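Local coordinates for protein integral membrane indolylacetylinositol arabinosyltransferase EmbB (Mycolicibacterium smegmatis MC2 155, PDB 7BVC) that probably transfers arabinose units to build the arabinan of mycobacterial cell-wall arabinogalactan, working as an integral membrane glycosyltransferase, at residues 748-761 and 837-849. Residues are numbered along the deposited sequence; the frame is centred on the assembly and turned at random.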
loop_
_atom_site.group_PDB
_atom_site.type_symbol
_atom_site.label_atom_id
_atom_site.label_comp_id
_atom_site.label_asym_id
_atom_site.label_seq_id
_atom_site.Cartn_x
_atom_site.Cartn_y
_atom_site.Cartn_z
ATOM N N LEU B 748 -9.085 -25.969 -40.408
ATOM C CA LEU B 748 -10.025 -26.017 -41.516
ATOM C C LEU B 748 -9.300 -25.945 -42.854
ATOM O O LEU B 748 -8.224 -25.353 -42.973
ATOM C CB LEU B 748 -11.036 -24.877 -41.400
ATOM C CG LEU B 748 -11.776 -24.825 -40.060
ATOM C CD1 LEU B 748 -12.636 -23.580 -39.948
ATOM C CD2 LEU B 748 -12.609 -26.081 -39.857
ATOM N N THR B 749 -9.907 -26.559 -43.866
ATOM C CA THR B 749 -9.312 -26.647 -45.197
ATOM C C THR B 749 -9.630 -25.393 -46.000
ATOM O O THR B 749 -10.804 -25.025 -46.123
ATOM C CB THR B 749 -9.829 -27.872 -45.941
ATOM O OG1 THR B 749 -9.469 -29.058 -45.223
ATOM C CG2 THR B 749 -9.241 -27.933 -47.343
ATOM N N PRO B 750 -8.626 -24.714 -46.558
ATOM C CA PRO B 750 -8.901 -23.550 -47.412
ATOM C C PRO B 750 -9.344 -23.994 -48.798
ATOM O O PRO B 750 -8.734 -24.879 -49.403
ATOM C CB PRO B 750 -7.553 -22.822 -47.461
ATOM C CG PRO B 750 -6.547 -23.901 -47.260
ATOM C CD PRO B 750 -7.182 -24.928 -46.356
ATOM N N LEU B 751 -10.414 -23.383 -49.293
ATOM C CA LEU B 751 -10.907 -23.724 -50.619
ATOM C C LEU B 751 -9.855 -23.373 -51.669
ATOM O O LEU B 751 -9.196 -22.331 -51.564
ATOM C CB LEU B 751 -12.216 -22.993 -50.914
ATOM C CG LEU B 751 -13.376 -23.273 -49.955
ATOM C CD1 LEU B 751 -14.686 -22.841 -50.578
ATOM C CD2 LEU B 751 -13.427 -24.745 -49.572
ATOM N N PRO B 752 -9.668 -24.217 -52.684
ATOM C CA PRO B 752 -8.567 -24.012 -53.632
ATOM C C PRO B 752 -8.665 -22.679 -54.364
ATOM O O PRO B 752 -9.727 -22.062 -54.465
ATOM C CB PRO B 752 -8.713 -25.188 -54.607
ATOM C CG PRO B 752 -9.487 -26.216 -53.850
ATOM C CD PRO B 752 -10.423 -25.446 -52.973
ATOM N N GLY B 753 -7.519 -22.241 -54.878
ATOM C CA GLY B 753 -7.454 -20.978 -55.598
ATOM C C GLY B 753 -6.027 -20.636 -55.972
ATOM O O GLY B 753 -5.199 -21.523 -56.209
ATOM N N ALA B 754 -5.752 -19.333 -56.021
ATOM C CA ALA B 754 -4.422 -18.827 -56.343
ATOM C C ALA B 754 -4.080 -17.712 -55.368
ATOM O O ALA B 754 -4.778 -16.695 -55.319
ATOM C CB ALA B 754 -4.354 -18.322 -57.787
ATOM N N TYR B 755 -3.013 -17.901 -54.602
ATOM C CA TYR B 755 -2.597 -16.950 -53.580
ATOM C C TYR B 755 -1.142 -16.543 -53.820
ATOM O O TYR B 755 -0.517 -16.939 -54.806
ATOM C CB TYR B 755 -2.803 -17.550 -52.187
ATOM C CG TYR B 755 -4.133 -18.250 -52.028
ATOM C CD1 TYR B 755 -5.311 -17.527 -51.908
ATOM C CD2 TYR B 755 -4.210 -19.635 -52.004
ATOM C CE1 TYR B 755 -6.528 -18.163 -51.766
ATOM C CE2 TYR B 755 -5.423 -20.279 -51.861
ATOM C CZ TYR B 755 -6.577 -19.539 -51.743
ATOM O OH TYR B 755 -7.784 -20.182 -51.601
ATOM N N GLY B 756 -0.605 -15.744 -52.900
ATOM C CA GLY B 756 0.730 -15.214 -53.038
ATOM C C GLY B 756 1.745 -15.924 -52.166
ATOM O O GLY B 756 1.728 -17.150 -52.023
ATOM N N PRO B 757 2.660 -15.157 -51.567
ATOM C CA PRO B 757 3.719 -15.757 -50.748
ATOM C C PRO B 757 3.340 -16.021 -49.300
ATOM O O PRO B 757 4.052 -16.777 -48.625
ATOM C CB PRO B 757 4.831 -14.703 -50.829
ATOM C CG PRO B 757 4.093 -13.415 -50.930
ATOM C CD PRO B 757 2.821 -13.698 -51.697
ATOM N N LEU B 758 2.256 -15.425 -48.802
ATOM C CA LEU B 758 1.808 -15.677 -47.440
ATOM C C LEU B 758 1.004 -16.963 -47.310
ATOM O O LEU B 758 0.631 -17.328 -46.190
ATOM C CB LEU B 758 0.970 -14.501 -46.934
ATOM C CG LEU B 758 1.667 -13.481 -46.034
ATOM C CD1 LEU B 758 0.707 -12.375 -45.632
ATOM C CD2 LEU B 758 2.239 -14.160 -44.805
ATOM N N GLY B 759 0.728 -17.651 -48.414
ATOM C CA GLY B 759 -0.076 -18.848 -48.385
ATOM C C GLY B 759 -1.550 -18.522 -48.505
ATOM O O GLY B 759 -1.930 -17.460 -49.005
ATOM N N PRO B 760 -2.414 -19.437 -48.059
ATOM C CA PRO B 760 -3.851 -19.136 -48.025
ATOM C C PRO B 760 -4.274 -18.283 -46.842
ATOM O O PRO B 760 -5.413 -17.797 -46.832
ATOM C CB PRO B 760 -4.491 -20.526 -47.954
ATOM C CG PRO B 760 -3.475 -21.358 -47.268
ATOM C CD PRO B 760 -2.138 -20.845 -47.725
ATOM N N LEU B 761 -3.403 -18.084 -45.848
ATOM C CA LEU B 761 -3.755 -17.229 -44.719
ATOM C C LEU B 761 -3.841 -15.770 -45.144
ATOM O O LEU B 761 -4.749 -15.044 -44.721
ATOM C CB LEU B 761 -2.738 -17.406 -43.591
ATOM C CG LEU B 761 -2.826 -16.428 -42.420
ATOM C CD1 LEU B 761 -4.189 -16.502 -41.757
ATOM C CD2 LEU B 761 -1.723 -16.704 -41.414
ATOM N N SER B 837 -2.538 -1.760 -42.588
ATOM C CA SER B 837 -2.467 -3.158 -42.981
ATOM C C SER B 837 -3.864 -3.755 -43.095
ATOM O O SER B 837 -4.748 -3.451 -42.291
ATOM C CB SER B 837 -1.643 -3.959 -41.973
ATOM O OG SER B 837 -0.257 -3.723 -42.152
ATOM N N ARG B 838 -4.050 -4.603 -44.104
ATOM C CA ARG B 838 -5.295 -5.325 -44.302
ATOM C C ARG B 838 -4.978 -6.769 -44.658
ATOM O O ARG B 838 -3.872 -7.092 -45.103
ATOM C CB ARG B 838 -6.158 -4.691 -45.400
ATOM C CG ARG B 838 -6.942 -3.472 -44.956
ATOM C CD ARG B 838 -6.163 -2.196 -45.211
ATOM N NE ARG B 838 -6.905 -1.007 -44.807
ATOM C CZ ARG B 838 -7.511 -0.185 -45.655
ATOM N NH1 ARG B 838 -7.461 -0.420 -46.958
ATOM N NH2 ARG B 838 -8.165 0.875 -45.201
ATOM N N LEU B 839 -5.965 -7.637 -44.465
ATOM C CA LEU B 839 -5.809 -9.056 -44.745
ATOM C C LEU B 839 -7.185 -9.697 -44.787
ATOM O O LEU B 839 -8.037 -9.401 -43.948
ATOM C CB LEU B 839 -4.927 -9.738 -43.686
ATOM C CG LEU B 839 -4.637 -11.238 -43.807
ATOM C CD1 LEU B 839 -3.212 -11.537 -43.388
ATOM C CD2 LEU B 839 -5.603 -12.040 -42.954
ATOM N N SER B 840 -7.393 -10.568 -45.770
ATOM C CA SER B 840 -8.641 -11.312 -45.893
ATOM C C SER B 840 -8.289 -12.702 -46.398
ATOM O O SER B 840 -7.970 -12.869 -47.578
ATOM C CB SER B 840 -9.615 -10.611 -46.835
ATOM O OG SER B 840 -10.040 -9.374 -46.292
ATOM N N SER B 841 -8.354 -13.693 -45.513
ATOM C CA SER B 841 -7.890 -15.029 -45.843
ATOM C C SER B 841 -8.818 -15.682 -46.862
ATOM O O SER B 841 -9.827 -15.116 -47.290
ATOM C CB SER B 841 -7.799 -15.879 -44.580
ATOM O OG SER B 841 -6.825 -15.365 -43.692
ATOM N N ALA B 842 -8.459 -16.898 -47.262
ATOM C CA ALA B 842 -9.319 -17.688 -48.120
ATOM C C ALA B 842 -10.522 -18.194 -47.327
ATOM O O ALA B 842 -10.630 -18.001 -46.114
ATOM C CB ALA B 842 -8.547 -18.858 -48.724
ATOM N N TRP B 843 -11.432 -18.856 -48.031
ATOM C CA TRP B 843 -12.627 -19.410 -47.409
ATOM C C TRP B 843 -12.290 -20.767 -46.803
ATOM O O TRP B 843 -11.907 -21.696 -47.521
ATOM C CB TRP B 843 -13.754 -19.536 -48.428
ATOM C CG TRP B 843 -14.304 -18.224 -48.892
ATOM C CD1 TRP B 843 -14.214 -17.697 -50.145
ATOM C CD2 TRP B 843 -15.034 -17.274 -48.107
ATOM N NE1 TRP B 843 -14.843 -16.478 -50.190
ATOM C CE2 TRP B 843 -15.355 -16.195 -48.952
ATOM C CE3 TRP B 843 -15.448 -17.232 -46.774
ATOM C CZ2 TRP B 843 -16.068 -15.088 -48.506
ATOM C CZ3 TRP B 843 -16.156 -16.130 -46.334
ATOM C CH2 TRP B 843 -16.459 -15.075 -47.197
ATOM N N TYR B 844 -12.435 -20.879 -45.487
ATOM C CA TYR B 844 -12.112 -22.099 -44.763
ATOM C C TYR B 844 -13.394 -22.887 -44.518
ATOM O O TYR B 844 -14.367 -22.345 -43.988
ATOM C CB TYR B 844 -11.409 -21.777 -43.445
ATOM C CG TYR B 844 -9.961 -21.381 -43.615
ATOM C CD1 TYR B 844 -8.994 -22.331 -43.906
ATOM C CD2 TYR B 844 -9.565 -20.057 -43.494
ATOM C CE1 TYR B 844 -7.671 -21.975 -44.067
ATOM C CE2 TYR B 844 -8.243 -19.693 -43.655
ATOM C CZ TYR B 844 -7.302 -20.657 -43.941
ATOM O OH TYR B 844 -5.983 -20.305 -44.101
ATOM N N GLU B 845 -13.381 -24.161 -44.903
ATOM C CA GLU B 845 -14.554 -25.014 -44.781
ATOM C C GLU B 845 -15.009 -25.118 -43.328
ATOM O O GLU B 845 -14.213 -24.992 -42.395
ATOM C CB GLU B 845 -14.239 -26.408 -45.330
ATOM C CG GLU B 845 -15.404 -27.388 -45.322
ATOM C CD GLU B 845 -14.983 -28.806 -45.661
ATOM O OE1 GLU B 845 -13.776 -29.034 -45.886
ATOM O OE2 GLU B 845 -15.860 -29.694 -45.698
ATOM N N LEU B 846 -16.323 -25.342 -43.140
ATOM C CA LEU B 846 -16.867 -25.734 -41.851
ATOM C C LEU B 846 -17.129 -27.237 -41.842
ATOM O O LEU B 846 -17.422 -27.823 -42.888
ATOM C CB LEU B 846 -18.163 -24.974 -41.552
ATOM C CG LEU B 846 -17.993 -23.626 -40.845
ATOM C CD1 LEU B 846 -19.335 -22.940 -40.671
ATOM C CD2 LEU B 846 -17.295 -23.786 -39.505
ATOM N N PRO B 847 -17.032 -27.901 -40.678
ATOM C CA PRO B 847 -16.924 -29.368 -40.674
ATOM C C PRO B 847 -18.061 -30.106 -41.365
ATOM O O PRO B 847 -17.819 -30.831 -42.335
ATOM C CB PRO B 847 -16.887 -29.702 -39.177
ATOM C CG PRO B 847 -16.360 -28.472 -38.535
ATOM C CD PRO B 847 -16.945 -27.344 -39.319
ATOM N N ALA B 848 -19.290 -29.926 -40.902
ATOM C CA ALA B 848 -20.433 -30.662 -41.439
ATOM C C ALA B 848 -21.707 -30.008 -40.917
ATOM O O ALA B 848 -21.667 -28.938 -40.296
ATOM C CB ALA B 848 -20.364 -32.146 -41.069
ATOM N N ARG B 849 -22.842 -30.655 -41.171
ATOM C CA ARG B 849 -24.153 -30.203 -40.709
ATOM C C ARG B 849 -24.739 -31.308 -39.835
ATOM O O ARG B 849 -25.475 -32.173 -40.319
ATOM C CB ARG B 849 -25.066 -29.870 -41.883
ATOM C CG ARG B 849 -24.577 -28.720 -42.745
ATOM C CD ARG B 849 -25.056 -27.386 -42.203
ATOM N NE ARG B 849 -26.490 -27.392 -41.919
ATOM C CZ ARG B 849 -27.436 -27.234 -42.838
ATOM N NH1 ARG B 849 -28.713 -27.254 -42.485
ATOM N NH2 ARG B 849 -27.108 -27.054 -44.109
#
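Thr-749 and Leu-751 bracket Pro-750 and bond, from one side of it, to the end of the strand that carries Tyr-844. The backbone N of Glu-845 gives its hydrogen to Thr-749 O at 3.0 Å, and Leu-751 N gives its own to Trp-843 O at 2.9 Å, both nearly straight at the hydrogen. Pro-750, lacking an N-H, suits the place between them, where no donor is called for; its CA and that of Tyr-844 lie 4.4 Å apart, the Tyr-844 CA-H pointing to Thr-749 O and the Pro-750 CA-H to Trp-843 O. Farther along, Ala-842 N reaches Pro-760 O at 3.2 Å, with the donor almost on the line of the carbonyl. Ser-841 OG is placed to donate to Leu-761 O, a bond doubtful in detail because the modelled atoms are too close.

Apolar side chains fill in around these bonds. Tyr-844 CE1 meets Pro-750 CB at 3.5 Å, and Tyr-844 CB packs on Leu-748 CB. Ala-842 is small enough for its methyl to sit between Pro-750 CB, Pro-760 CB and the Tyr-755 ring, whose CZ is 3.7 Å away. Pro-760 CA lies above one face of that ring, toward its rim.

The backbones of Ser-841 and Tyr-844 bond to Val-932 and Val-930 of strand 929-936. The loop 748-761 runs along the other edge of strand 837-845, the outermost of an antiparallel four-stranded sheet in the EmbC C-terminal domain, joined by a single beta bridge: Pro-750 and Tyr-844 form a non-hydrogen-bonded antiparallel pair, which is why proline is tolerated there.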